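Local coordinates for DNA replication and repair protein RecF (Caldanaerobacter subterraneus subsp. tengcongensis, PDB 5Z69), which binds ATP and probably single-stranded DNA, acting as a recombination mediator in the RecFOR repair pathway, with probable roles in replication and the SOS response, at residues 141-144 / 145-149; 204-207 / 208-211; 247-250 / 251-255; 304-307 / 308-312. One frame throughout, in Å; residues are numbered along the deposited sequence. Where two conformers were deposited one is given.

Contact 1: residues 141-144 / 145-149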
loop_
_atom_site.group_PDB
_atom_site.type_symbol
_atom_site.label_atom_id
_atom_site.label_comp_id
_atom_site.label_asym_id
_atom_site.label_seq_id
_atom_site.Cartn_x
_atom_site.Cartn_y
_atom_site.Cartn_z
ATOM N N ARG A 141 -13.012 1.001 -1.114
ATOM C CA ARG A 141 -13.390 -0.259 -1.718
ATOM C C ARG A 141 -14.912 -0.357 -1.959
ATOM O O ARG A 141 -15.346 -0.770 -3.021
ATOM C CB ARG A 141 -12.912 -1.390 -0.822
ATOM C CG ARG A 141 -12.528 -2.643 -1.538
ATOM C CD ARG A 141 -11.730 -3.526 -0.608
ATOM N NE ARG A 141 -12.332 -3.623 0.722
ATOM C CZ ARG A 141 -11.670 -3.425 1.857
ATOM N NH1 ARG A 141 -10.365 -3.112 1.840
ATOM N NH2 ARG A 141 -12.310 -3.540 3.017
ATOM N N LYS A 142 -15.712 0.020 -0.969
ATOM C CA LYS A 142 -17.160 -0.029 -1.123
ATOM C C LYS A 142 -17.585 0.894 -2.275
ATOM O O LYS A 142 -18.462 0.542 -3.059
ATOM C CB LYS A 142 -17.866 0.360 0.183
ATOM C CG LYS A 142 -19.386 0.647 0.012
ATOM C CD LYS A 142 -20.132 0.927 1.333
ATOM C CE LYS A 142 -21.641 1.096 1.082
ATOM N NZ LYS A 142 -22.399 1.571 2.280
ATOM N N TYR A 143 -16.922 2.050 -2.384
ATOM C CA TYR A 143 -17.223 3.052 -3.403
ATOM C C TYR A 143 -16.894 2.539 -4.799
ATOM O O TYR A 143 -17.687 2.655 -5.740
ATOM C CB TYR A 143 -16.454 4.352 -3.124
ATOM C CG TYR A 143 -16.577 5.351 -4.245
ATOM C CD1 TYR A 143 -15.520 5.592 -5.119
ATOM C CD2 TYR A 143 -17.781 6.018 -4.465
ATOM C CE1 TYR A 143 -15.658 6.507 -6.180
ATOM C CE2 TYR A 143 -17.933 6.928 -5.515
ATOM C CZ TYR A 143 -16.875 7.169 -6.369
ATOM O OH TYR A 143 -17.055 8.066 -7.412
ATOM N N LEU A 144 -15.703 1.979 -4.928
ATOM C CA LEU A 144 -15.254 1.385 -6.172
ATOM C C LEU A 144 -16.147 0.227 -6.650
ATOM O O LEU A 144 -16.454 0.123 -7.834
ATOM C CB LEU A 144 -13.813 0.899 -6.010
ATOM C CG LEU A 144 -13.164 0.308 -7.258
ATOM C CD1 LEU A 144 -13.126 1.317 -8.369
ATOM C CD2 LEU A 144 -11.744 -0.180 -6.924
ATOM N N ASP A 145 -16.537 -0.660 -5.733
ATOM C CA ASP A 145 -17.394 -1.792 -6.072
ATOM C C ASP A 145 -18.757 -1.315 -6.591
ATOM O O ASP A 145 -19.314 -1.896 -7.517
ATOM C CB ASP A 145 -17.608 -2.688 -4.852
ATOM C CG ASP A 145 -16.445 -3.623 -4.584
ATOM O OD1 ASP A 145 -15.665 -3.918 -5.514
ATOM O OD2 ASP A 145 -16.352 -4.100 -3.438
ATOM N N ALA A 146 -19.281 -0.259 -5.981
ATOM C CA ALA A 146 -20.597 0.279 -6.359
ATOM C C ALA A 146 -20.536 1.001 -7.692
ATOM O O ALA A 146 -21.433 0.843 -8.519
ATOM C CB ALA A 146 -21.122 1.219 -5.279
ATOM N N CYS A 147 -19.492 1.806 -7.904
ATOM C CA CYS A 147 -19.308 2.465 -9.193
ATOM C C CYS A 147 -19.266 1.454 -10.325
ATOM O O CYS A 147 -19.943 1.608 -11.354
ATOM C CB CYS A 147 -18.025 3.294 -9.211
ATOM S SG CYS A 147 -18.122 4.749 -8.176
ATOM N N ILE A 148 -18.466 0.414 -10.137
ATOM C CA ILE A 148 -18.297 -0.556 -11.217
ATOM C C ILE A 148 -19.541 -1.415 -11.449
ATOM O O ILE A 148 -19.938 -1.607 -12.593
ATOM C CB ILE A 148 -17.116 -1.470 -10.967
ATOM C CG1 ILE A 148 -15.814 -0.624 -10.835
ATOM C CG2 ILE A 148 -17.021 -2.493 -12.114
ATOM C CD1 ILE A 148 -14.587 -1.414 -10.431
ATOM N N SER A 149 -20.129 -1.930 -10.363
ATOM C CA SER A 149 -21.299 -2.776 -10.412
ATOM C C SER A 149 -22.462 -2.098 -11.135
ATOM O O SER A 149 -23.193 -2.747 -11.868
ATOM C CB SER A 149 -21.728 -3.177 -8.998
ATOM O OG SER A 149 -20.691 -3.916 -8.369
#

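Contact 2: residues 204-207 / 208-211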
loop_
_atom_site.group_PDB
_atom_site.type_symbol
_atom_site.label_atom_id
_atom_site.label_comp_id
_atom_site.label_asym_id
_atom_site.label_seq_id
_atom_site.Cartn_x
_atom_site.Cartn_y
_atom_site.Cartn_z
ATOM N N ARG A 204 -11.204 -3.901 -11.769
ATOM C CA ARG A 204 -10.918 -2.760 -10.904
ATOM C C ARG A 204 -9.804 -1.906 -11.495
ATOM O O ARG A 204 -9.868 -0.671 -11.445
ATOM C CB ARG A 204 -10.530 -3.203 -9.497
ATOM C CG ARG A 204 -11.705 -3.623 -8.626
ATOM C CD ARG A 204 -11.228 -3.980 -7.224
ATOM N NE ARG A 204 -12.358 -4.336 -6.383
ATOM C CZ ARG A 204 -12.267 -4.724 -5.122
ATOM N NH1 ARG A 204 -11.078 -4.819 -4.530
ATOM N NH2 ARG A 204 -13.372 -5.025 -4.452
ATOM N N ASN A 205 -8.792 -2.569 -12.059
ATOM C CA ASN A 205 -7.686 -1.859 -12.710
ATOM C C ASN A 205 -8.166 -1.064 -13.913
ATOM O O ASN A 205 -7.800 0.103 -14.086
ATOM C CB ASN A 205 -6.594 -2.825 -13.156
ATOM C CG ASN A 205 -5.315 -2.100 -13.582
ATOM O OD1 ASN A 205 -4.623 -1.506 -12.760
ATOM N ND2 ASN A 205 -5.019 -2.137 -14.868
ATOM N N ASN A 206 -8.976 -1.698 -14.755
ATOM C CA ASN A 206 -9.558 -1.001 -15.903
ATOM C C ASN A 206 -10.278 0.279 -15.476
ATOM O O ASN A 206 -10.148 1.318 -16.119
ATOM C CB ASN A 206 -10.537 -1.901 -16.665
ATOM C CG ASN A 206 -9.889 -3.167 -17.209
ATOM O OD1 ASN A 206 -10.550 -4.199 -17.347
ATOM N ND2 ASN A 206 -8.597 -3.099 -17.518
ATOM N N TYR A 207 -11.037 0.196 -14.383
ATOM C CA TYR A 207 -11.821 1.345 -13.937
ATOM C C TYR A 207 -10.895 2.416 -13.337
ATOM O O TYR A 207 -11.075 3.612 -13.578
ATOM C CB TYR A 207 -12.900 0.936 -12.899
ATOM C CG TYR A 207 -13.784 2.094 -12.505
ATOM C CD1 TYR A 207 -15.004 2.319 -13.156
ATOM C CD2 TYR A 207 -13.412 2.973 -11.493
ATOM C CE1 TYR A 207 -15.812 3.390 -12.806
ATOM C CE2 TYR A 207 -14.208 4.042 -11.141
ATOM C CZ TYR A 207 -15.423 4.240 -11.802
ATOM O OH TYR A 207 -16.225 5.318 -11.478
ATOM N N LEU A 208 -9.930 1.981 -12.538
ATOM C CA LEU A 208 -9.009 2.911 -11.905
ATOM C C LEU A 208 -8.158 3.658 -12.962
ATOM O O LEU A 208 -7.883 4.854 -12.790
ATOM C CB LEU A 208 -8.143 2.177 -10.885
ATOM C CG LEU A 208 -8.901 1.778 -9.617
ATOM C CD1 LEU A 208 -8.034 0.898 -8.805
ATOM C CD2 LEU A 208 -9.357 2.961 -8.769
ATOM N N GLU A 209 -7.763 2.956 -14.027
ATOM C CA GLU A 209 -7.154 3.592 -15.207
ATOM C C GLU A 209 -8.012 4.719 -15.713
ATOM O O GLU A 209 -7.545 5.837 -15.859
ATOM C CB GLU A 209 -6.996 2.600 -16.360
ATOM C CG GLU A 209 -5.774 1.675 -16.309
ATOM C CD GLU A 209 -5.584 0.949 -17.632
ATOM O OE1 GLU A 209 -5.563 -0.304 -17.629
ATOM O OE2 GLU A 209 -5.456 1.649 -18.666
ATOM N N LYS A 210 -9.279 4.415 -16.002
ATOM C CA LYS A 210 -10.207 5.446 -16.469
ATOM C C LYS A 210 -10.402 6.527 -15.424
ATOM O O LYS A 210 -10.461 7.708 -15.755
ATOM C CB LYS A 210 -11.551 4.829 -16.840
ATOM C CG LYS A 210 -11.467 3.941 -18.042
ATOM C CD LYS A 210 -12.761 3.175 -18.269
ATOM C CE LYS A 210 -12.708 2.411 -19.580
ATOM N NZ LYS A 210 -13.778 1.395 -19.666
ATOM N N LEU A 211 -10.491 6.122 -14.158
ATOM C CA LEU A 211 -10.674 7.075 -13.075
ATOM C C LEU A 211 -9.513 8.074 -13.048
ATOM O O LEU A 211 -9.725 9.281 -12.972
ATOM C CB LEU A 211 -10.790 6.354 -11.725
ATOM C CG LEU A 211 -11.012 7.293 -10.534
ATOM C CD1 LEU A 211 -12.304 8.065 -10.779
ATOM C CD2 LEU A 211 -11.074 6.561 -9.194
#

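Contact 3: residues 247-250 / 251-255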
loop_
_atom_site.group_PDB
_atom_site.type_symbol
_atom_site.label_atom_id
_atom_site.label_comp_id
_atom_site.label_asym_id
_atom_site.label_seq_id
_atom_site.Cartn_x
_atom_site.Cartn_y
_atom_site.Cartn_z
ATOM N N ARG A 247 -3.887 -14.848 -11.064
ATOM C CA ARG A 247 -4.490 -16.037 -10.488
ATOM C C ARG A 247 -3.470 -16.840 -9.680
ATOM O O ARG A 247 -3.723 -17.228 -8.542
ATOM C CB ARG A 247 -5.068 -16.895 -11.594
ATOM C CG ARG A 247 -6.119 -17.866 -11.155
ATOM C CD ARG A 247 -6.959 -18.275 -12.353
ATOM N NE ARG A 247 -7.693 -19.506 -12.087
ATOM C CZ ARG A 247 -8.584 -20.036 -12.919
ATOM N NH1 ARG A 247 -9.209 -21.161 -12.596
ATOM N NH2 ARG A 247 -8.852 -19.439 -14.072
ATOM N N GLU A 248 -2.316 -17.096 -10.281
ATOM C CA GLU A 248 -1.289 -17.899 -9.622
ATOM C C GLU A 248 -0.769 -17.222 -8.359
ATOM O O GLU A 248 -0.592 -17.872 -7.335
ATOM C CB GLU A 248 -0.130 -18.186 -10.580
ATOM C CG GLU A 248 0.057 -19.665 -10.885
ATOM C CD GLU A 248 0.102 -20.527 -9.635
ATOM O OE1 GLU A 248 -0.938 -21.128 -9.286
ATOM O OE2 GLU A 248 1.174 -20.606 -9.002
ATOM N N LYS A 249 -0.536 -15.916 -8.431
ATOM C CA LYS A 249 -0.065 -15.184 -7.262
ATOM C C LYS A 249 -1.079 -15.230 -6.116
ATOM O O LYS A 249 -0.704 -15.487 -4.967
ATOM C CB LYS A 249 0.270 -13.735 -7.639
ATOM C CG LYS A 249 1.478 -13.630 -8.598
ATOM C CD LYS A 249 2.050 -12.211 -8.710
ATOM C CE LYS A 249 3.259 -12.002 -7.785
ATOM N NZ LYS A 249 3.202 -10.683 -7.044
ATOM N N LEU A 250 -2.359 -15.018 -6.437
ATOM C CA LEU A 250 -3.430 -15.043 -5.445
ATOM C C LEU A 250 -3.521 -16.405 -4.791
ATOM O O LEU A 250 -3.651 -16.510 -3.575
ATOM C CB LEU A 250 -4.793 -14.680 -6.080
ATOM C CG LEU A 250 -5.022 -13.230 -6.521
ATOM C CD1 LEU A 250 -6.418 -13.056 -7.159
ATOM C CD2 LEU A 250 -4.837 -12.263 -5.353
ATOM N N LYS A 251 -3.470 -17.447 -5.617
ATOM C CA LYS A 251 -3.486 -18.816 -5.133
ATOM C C LYS A 251 -2.244 -19.122 -4.246
ATOM O O LYS A 251 -2.355 -19.775 -3.207
ATOM C CB LYS A 251 -3.563 -19.772 -6.324
ATOM C CG LYS A 251 -3.485 -21.250 -5.977
ATOM C CD LYS A 251 -4.795 -21.764 -5.424
ATOM C CE LYS A 251 -4.690 -23.235 -5.029
ATOM N NZ LYS A 251 -3.949 -23.428 -3.750
ATOM N N ASN A 252 -1.068 -18.648 -4.644
ATOM C CA ASN A 252 0.132 -18.867 -3.819
ATOM C C ASN A 252 0.006 -18.180 -2.462
ATOM O O ASN A 252 0.344 -18.737 -1.416
ATOM C CB ASN A 252 1.392 -18.357 -4.523
ATOM C CG ASN A 252 1.698 -19.115 -5.805
ATOM O OD1 ASN A 252 2.407 -18.610 -6.676
ATOM N ND2 ASN A 252 1.153 -20.323 -5.932
ATOM N N ARG A 253 -0.490 -16.952 -2.497
ATOM C CA ARG A 253 -0.682 -16.183 -1.293
ATOM C C ARG A 253 -1.712 -16.810 -0.360
ATOM O O ARG A 253 -1.505 -16.798 0.843
ATOM C CB ARG A 253 -1.057 -14.751 -1.665
ATOM C CG ARG A 253 0.075 -14.061 -2.375
ATOM C CD ARG A 253 -0.284 -12.713 -2.954
ATOM N NE ARG A 253 0.937 -12.037 -3.373
ATOM C CZ ARG A 253 1.212 -10.762 -3.138
ATOM N NH1 ARG A 253 0.327 -9.999 -2.508
ATOM N NH2 ARG A 253 2.369 -10.250 -3.547
ATOM N N LEU A 254 -2.801 -17.359 -0.901
ATOM C CA LEU A 254 -3.817 -18.025 -0.080
ATOM C C LEU A 254 -3.200 -19.197 0.677
ATOM O O LEU A 254 -3.437 -19.393 1.880
ATOM C CB LEU A 254 -4.989 -18.540 -0.944
ATOM C CG LEU A 254 -5.867 -17.524 -1.659
ATOM C CD1 LEU A 254 -6.812 -18.174 -2.651
ATOM C CD2 LEU A 254 -6.644 -16.800 -0.598
ATOM N N THR A 255 -2.422 -19.990 -0.051
ATOM C CA THR A 255 -1.783 -21.171 0.520
ATOM C C THR A 255 -0.834 -20.790 1.656
ATOM O O THR A 255 -0.841 -21.416 2.711
ATOM C CB THR A 255 -1.015 -21.968 -0.555
ATOM O OG1 THR A 255 -1.905 -22.292 -1.632
ATOM C CG2 THR A 255 -0.450 -23.263 0.037
#

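Contact 4: residues 304-307 / 308-312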
loop_
_atom_site.group_PDB
_atom_site.type_symbol
_atom_site.label_atom_id
_atom_site.label_comp_id
_atom_site.label_asym_id
_atom_site.label_seq_id
_atom_site.Cartn_x
_atom_site.Cartn_y
_atom_site.Cartn_z
ATOM N N SER A 304 -15.724 12.544 -12.196
ATOM C CA SER A 304 -15.226 11.425 -12.993
ATOM C C SER A 304 -16.179 10.233 -13.001
ATOM O O SER A 304 -16.323 9.539 -14.017
ATOM C CB SER A 304 -13.861 10.981 -12.473
ATOM O OG SER A 304 -12.890 11.957 -12.772
ATOM N N GLU A 305 -16.812 9.990 -11.861
ATOM C CA GLU A 305 -17.816 8.942 -11.755
ATOM C C GLU A 305 -18.880 9.205 -12.792
ATOM O O GLU A 305 -19.236 8.336 -13.595
ATOM C CB GLU A 305 -18.420 8.912 -10.346
ATOM C CG GLU A 305 -19.480 7.825 -10.152
ATOM C CD GLU A 305 -20.232 7.968 -8.842
ATOM O OE1 GLU A 305 -19.632 8.466 -7.859
ATOM O OE2 GLU A 305 -21.430 7.581 -8.801
ATOM N N LEU A 306 -19.365 10.437 -12.787
ATOM C CA LEU A 306 -20.376 10.874 -13.733
ATOM C C LEU A 306 -19.928 10.674 -15.182
ATOM O O LEU A 306 -20.637 10.082 -15.996
ATOM C CB LEU A 306 -20.705 12.339 -13.466
ATOM C CG LEU A 306 -21.627 13.027 -14.472
ATOM C CD1 LEU A 306 -22.917 12.245 -14.648
ATOM C CD2 LEU A 306 -21.903 14.460 -14.019
ATOM N N GLU A 307 -18.744 11.172 -15.501
ATOM C CA GLU A 307 -18.226 11.070 -16.856
ATOM C C GLU A 307 -18.076 9.614 -17.316
ATOM O O GLU A 307 -18.518 9.252 -18.401
ATOM C CB GLU A 307 -16.877 11.789 -16.951
ATOM C CG GLU A 307 -16.172 11.561 -18.265
ATOM C CD GLU A 307 -14.920 12.413 -18.376
ATOM O OE1 GLU A 307 -13.812 11.844 -18.424
ATOM O OE2 GLU A 307 -15.058 13.654 -18.388
ATOM N N ILE A 308 -17.429 8.789 -16.497
ATOM C CA ILE A 308 -17.277 7.379 -16.832
ATOM C C ILE A 308 -18.661 6.688 -16.969
ATOM O O ILE A 308 -18.892 5.905 -17.889
ATOM C CB ILE A 308 -16.393 6.666 -15.775
ATOM C CG1 ILE A 308 -14.980 7.265 -15.802
ATOM C CG2 ILE A 308 -16.325 5.164 -16.042
ATOM C CD1 ILE A 308 -14.044 6.785 -14.679
ATOM N N LEU A 309 -19.591 7.000 -16.075
ATOM C CA LEU A 309 -20.917 6.374 -16.138
ATOM C C LEU A 309 -21.620 6.705 -17.479
ATOM O O LEU A 309 -22.140 5.802 -18.155
ATOM C CB LEU A 309 -21.770 6.800 -14.917
ATOM C CG LEU A 309 -23.282 6.474 -14.859
ATOM C CD1 LEU A 309 -23.520 5.090 -15.323
ATOM C CD2 LEU A 309 -23.846 6.605 -13.430
ATOM N N GLU A 310 -21.619 7.972 -17.882
ATOM C CA GLU A 310 -22.237 8.353 -19.164
ATOM C C GLU A 310 -21.621 7.648 -20.366
ATOM O O GLU A 310 -22.325 7.147 -21.247
ATOM C CB GLU A 310 -22.126 9.851 -19.390
ATOM C CG GLU A 310 -22.830 10.672 -18.361
ATOM C CD GLU A 310 -22.897 12.127 -18.760
ATOM O OE1 GLU A 310 -21.934 12.860 -18.439
ATOM O OE2 GLU A 310 -23.896 12.523 -19.403
ATOM N N GLU A 311 -20.295 7.612 -20.392
ATOM C CA GLU A 311 -19.570 7.010 -21.502
ATOM C C GLU A 311 -19.784 5.503 -21.557
ATOM O O GLU A 311 -19.990 4.943 -22.626
ATOM C CB GLU A 311 -18.072 7.329 -21.397
ATOM C CG GLU A 311 -17.570 8.285 -22.465
ATOM C CD GLU A 311 -17.507 7.649 -23.848
ATOM O OE1 GLU A 311 -17.413 6.404 -23.933
ATOM O OE2 GLU A 311 -17.553 8.398 -24.850
ATOM N N GLU A 312 -19.731 4.839 -20.407
ATOM C CA GLU A 312 -19.896 3.388 -20.401
ATOM C C GLU A 312 -21.341 2.941 -20.686
ATOM O O GLU A 312 -21.551 1.928 -21.353
ATOM C CB GLU A 312 -19.418 2.804 -19.069
ATOM C CG GLU A 312 -17.926 2.996 -18.831
ATOM C CD GLU A 312 -17.070 2.271 -19.861
ATOM O OE1 GLU A 312 -17.459 1.158 -20.281
ATOM O OE2 GLU A 312 -16.019 2.818 -20.254
#

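Contact 1: residues 141-144 / 145-149
Tyr143 and Cys147 form a sulfur-aromatic contact one turn apart on helix 137-151, a helix near the centre of this P-loop ATPase of the RecF/RecN/SMC family. Cys147 SG sits over one face of the phenol ring, 3.5 Å from the Tyr143 ring centroid and 23° off the ring normal, so it is displaced toward the rim at the hydroxyl end. Two torsions produce this: Tyr143 CG lies anti to the backbone N (chi1 172°), while Cys147 SG stands anti to its own carbonyl carbon, and the sulfur leans back along the helix. The backbone bond beneath them, Cys147 N to Tyr143 O, is 2.9 Å and nearly straight at 167°. The phenol oxygen meets Glu305 on helix 291-313, which probably limits how the ring can turn. On another flank, Leu144 and Ile148 lie side by side and face Tyr207 of helix 186-222. Asp145 uses OD1 for Arg204 and for Tyr155 of helix 153-177, so one carboxylate oxygen joins three helices. Its backbone O is gripped twice, from opposite faces of the carbonyl plane, by Ser149 N and OG. Among the methyl groups the nearest meeting is Leu144 CD1 with Ile148 CD1, at 3.7 Å.

Contact 2: residues 204-207 / 208-211
Tyr207 and Leu208, the residues most covered here, belong to successive i to i+4 pairs in the middle of the long alpha-helix 186-222: Tyr207 reaches forward to Leu211, and Leu208 reaches back to Arg204. The Tyr207 ring stands at a slant to the Leu211 side chain, its CE2 lying 4.2 Å from Leu211 CB, a loose apolar touch. The backbone below is tighter, with Leu211 N donating to Tyr207 O at 2.6 Å. With CG anti to its backbone N (chi1 -176°), Tyr207 sends the ring off the helix toward Leu144, Cys147 and Ile148 of helix 137-151. Leu208 folds the other way: CG is anti to the carbonyl carbon, which brings Leu208 CG to 3.2 Å from Arg204 O, while the backbone bond from Leu208 N to that oxygen measures 2.9 Å. Its side chain also packs on Tyr231 of strand 227-232. Arg204 extends fully away from this turn; besides Asp145, its guanidinium pairs with Glu274, and NE donates to Tyr155 OH. The more exposed flank is polar. There Glu209 runs its extended chain back across Asn205 at a slant, their carboxylate and amide planes 58° apart, and Glu209 OE1 comes to 3.4 Å from Asn205 ND2, where the angle is too poor for a hydrogen bond.

Contact 3: residues 247-250 / 251-255
Glu248 and Asn252 are joined twice across one turn of helix 243-256, through the backbone and through their side chains. Asn252 N donates to Glu248 O at 2.8 Å, and Asn252 ND2 donates to Glu248 OE2 at 3.1 Å. The second bond is bent, with an N-H...O angle of 139°, and the amide nitrogen arrives from above the carboxylate plane, the two flat groups being turned 73° against each other. The glutamate's conformation accounts for this: chi1 is unusual at -117° and the chain bends at chi2, which carries the carboxylate along the helix toward Asn252. Asn252 in turn has CG anti to its carbonyl carbon, so the amide folds back over the preceding turn, where its CG lies 3.0 Å from Glu248 O.

Lys249 and Arg253 run side by side in the same direction, with Lys249 NZ 3.6 Å from Arg253 NH2. This like-charge approach is probably unfavourable in itself; the hydrogen bond from Lys249 NZ to Ala235 O, the chain being bent at chi3 and chi4, may partly offset it. The Arg253 chain stays extended from CG to NE, its CG 3.1 Å from Lys249 O. Lys251 bends at chi2 and chi4, bringing Lys251 NZ into a weak bond with Thr255 OG1 at 3.2 Å, while that hydroxyl donates to Lys251 O.

Around this turn, Leu250 and Leu254 pack on helix 186-222, Arg247 pairs with Glu195 of that helix, and Arg253 packs on Leu232 of the second subunit.

Contact 4: residues 304-307 / 308-312
Four backbone hydrogen bonds tie Ser304-Glu307 to the next turn of the alpha-helix 291-313. Two are short: Ile308 N to Ser304 O at 2.8 Å, almost straight at 172°, and Leu309 N to Glu305 O at 2.8 Å. Glu310 N meets Leu306 O at 3.0 Å, and Glu311 N meets Glu307 O at 3.1 Å. The acidic side chains find their partners off this turn: Glu307 bonds Ser214 and Lys217, Glu310 pairs with Lys316, and the buried Glu305 OE1 takes Tyr143 OH and pairs with Lys302, which would help keep it ionised.

Outward from the backbone, Leu306 and Glu310 make a mixed contact in which Leu306 CD1 lies 4.0 Å from Glu310 CG. Glu310 has CG anti to its carbonyl carbon (chi1 -62°) and then runs extended, which lays the aliphatic part against the leucine methyl. Ile308 similarly turns CG1 back along the helix, to 3.2 Å from Ser304 O.

Helix 291-313 lies among several elements here: Ser304 and Glu307 face helix 186-222, Glu305 and Leu309 lie against helix 137-151 and strand 122-125, and Leu306 reaches Pro317 and Phe343.

Contacts 1, 2 and 4, centres 11 to 13 Å apart, form one cluster; contact 3 stands 23 Å or more from each. Each spans about two turns of a different helix. Contact 4 is buried and contacts 1 and 2 partly so, while contact 3 is the most peripheral, about 29 Å from the chain's centre, with two of eight touching residues buried. Contacts 1 and 3 both reach the second subunit. Leu144 CD1 packs 3.5 Å from Tyr207 CD2 between contacts 1 and 2; Lys210 with Glu312 and Leu211 with Ile308 join contacts 2 and 4. Contact 1 adds a charged flank to its sulfur, ring and methyl packing, contacts 2 and 4 mix apolar with charged flanks, and contact 3 is mainly polar.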